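Local coordinates for ectonucleotide pyrophosphatase/phosphodiesterase family member 5 (Mus musculus, PDB 5VEO), which probably cleaves phosphodiester or pyrophosphate bonds of nucleotide substrates at a zinc-containing active site outside the cell, and binds AMP there, at residues I109-T112 with N113-G117. The protein carries 1 engineered substitution. Numbering follows the deposited sequence.
Sequences IWIT and NQRAG
The guanidinium of R115 lies flat against I111, whose CG2 sits over the centre of one face, 3.4 Å from R115 CZ. Residues four apart fall on the same side of a helix, and this pair is a worked example: R115 CG lies beside the backbone N (chi1 -71°) and the chain runs straight on to NE, while I111 CG2 stands anti to its backbone N, which lays the two side chains side by side. R115 NH1 also gives a weak bond to a water that bonds T112 OG1 at 2.7 Å. The amide of Q114 reaches back along the helix instead, its CD 3.1 Å from W110 O. Its OE1 accepts from S120 OG and the backbone N of T138, and NE2 gives to F136 O; a leucine in its place would probably leave S120 OG and T138 N without this acceptor and F136 O without this donor, weakening the helix's tie to residues 136 to 138. Beneath run the helical bonds, such as N113 N to I109 O at 2.8 Å. Helix 109-115 then closes in a Schellman motif, with G117 at positive phi and its N 3.0 Å from Q114 O. In the alkaline phosphatase-like fold, I109 packs against both helix 359-366 and strand 168-173, W110 meets V66 of helix 58-67, and N113 ND2 bonds to N167 just ahead of that strand and to S120 on neighbouring strand 120-123.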
loop_
_atom_site.group_PDB
_atom_site.type_symbol
_atom_site.label_atom_id
_atom_site.label_comp_id
_atom_site.label_asym_id
_atom_site.label_seq_id
_atom_site.Cartn_x
_atom_site.Cartn_y
_atom_site.Cartn_z
ATOM N N ILE A 109 4.995 3.322 13.019
ATOM C CA ILE A 109 5.525 4.585 13.511
ATOM C C ILE A 109 4.613 5.246 14.552
ATOM O O ILE A 109 5.093 6.005 15.396
ATOM C CB ILE A 109 5.811 5.519 12.323
ATOM C CG1 ILE A 109 6.657 6.694 12.811
ATOM C CG2 ILE A 109 4.520 5.980 11.651
ATOM C CD1 ILE A 109 7.109 7.613 11.708
ATOM N N TRP A 110 3.306 5.005 14.523
ATOM C CA TRP A 110 2.480 5.667 15.537
ATOM C C TRP A 110 2.834 5.204 16.952
ATOM O O TRP A 110 2.749 5.997 17.905
ATOM C CB TRP A 110 0.990 5.474 15.247
ATOM C CG TRP A 110 0.473 4.104 15.014
ATOM C CD1 TRP A 110 0.090 3.196 15.963
ATOM C CD2 TRP A 110 0.187 3.498 13.746
ATOM N NE1 TRP A 110 -0.398 2.058 15.368
ATOM C CE2 TRP A 110 -0.335 2.209 14.006
ATOM C CE3 TRP A 110 0.338 3.905 12.424
ATOM C CZ2 TRP A 110 -0.727 1.348 12.990
ATOM C CZ3 TRP A 110 -0.036 3.035 11.416
ATOM C CH2 TRP A 110 -0.557 1.783 11.698
ATOM N N ILE A 111 3.268 3.954 17.108
ATOM C CA ILE A 111 3.681 3.478 18.428
ATOM C C ILE A 111 4.966 4.171 18.858
ATOM O O ILE A 111 5.080 4.643 19.993
ATOM C CB ILE A 111 3.833 1.948 18.426
ATOM C CG1 ILE A 111 2.461 1.330 18.185
ATOM C CG2 ILE A 111 4.454 1.434 19.735
ATOM C CD1 ILE A 111 2.453 -0.175 18.188
ATOM N N THR A 112 5.943 4.264 17.951
ATOM C CA THR A 112 7.191 4.960 18.253
ATOM C C THR A 112 6.934 6.420 18.602
ATOM O O THR A 112 7.490 6.947 19.576
ATOM C CB THR A 112 8.139 4.833 17.060
ATOM O OG1 THR A 112 8.398 3.444 16.820
ATOM C CG2 THR A 112 9.453 5.556 17.293
ATOM N N ASN A 113 6.060 7.072 17.840
ATOM C CA ASN A 113 5.670 8.451 18.104
ATOM C C ASN A 113 5.082 8.602 19.502
ATOM O O ASN A 113 5.382 9.571 20.212
ATOM C CB ASN A 113 4.650 8.871 17.054
ATOM C CG ASN A 113 4.341 10.340 17.076
ATOM O OD1 ASN A 113 5.237 11.189 17.078
ATOM N ND2 ASN A 113 3.059 10.654 17.038
ATOM N N GLN A 114 4.217 7.671 19.893
ATOM C CA GLN A 114 3.554 7.757 21.192
ATOM C C GLN A 114 4.496 7.403 22.334
ATOM O O GLN A 114 4.391 7.989 23.427
ATOM C CB GLN A 114 2.310 6.872 21.147
ATOM C CG GLN A 114 1.246 7.550 20.268
ATOM C CD GLN A 114 0.221 6.623 19.634
ATOM O OE1 GLN A 114 -0.366 6.961 18.587
ATOM N NE2 GLN A 114 -0.050 5.487 20.280
ATOM N N ARG A 115 5.447 6.496 22.101
ATOM C CA ARG A 115 6.466 6.230 23.112
ATOM C C ARG A 115 7.352 7.444 23.356
ATOM O O ARG A 115 7.926 7.570 24.448
ATOM C CB ARG A 115 7.322 5.028 22.701
ATOM C CG ARG A 115 6.567 3.712 22.781
ATOM C CD ARG A 115 7.385 2.511 22.347
ATOM N NE ARG A 115 6.592 1.289 22.483
ATOM C CZ ARG A 115 6.844 0.142 21.860
ATOM N NH1 ARG A 115 7.871 0.035 21.027
ATOM N NH2 ARG A 115 6.054 -0.903 22.065
ATOM N N ALA A 116 7.456 8.346 22.384
ATOM C CA ALA A 116 8.188 9.596 22.537
ATOM C C ALA A 116 7.346 10.703 23.164
ATOM O O ALA A 116 7.830 11.836 23.290
ATOM C CB ALA A 116 8.724 10.055 21.175
ATOM N N GLY A 117 6.104 10.413 23.538
ATOM C CA GLY A 117 5.247 11.364 24.212
ATOM C C GLY A 117 4.278 12.130 23.341
ATOM O O GLY A 117 3.611 13.040 23.846
HETATM O O HOH W 1 9.324 2.376 19.124
#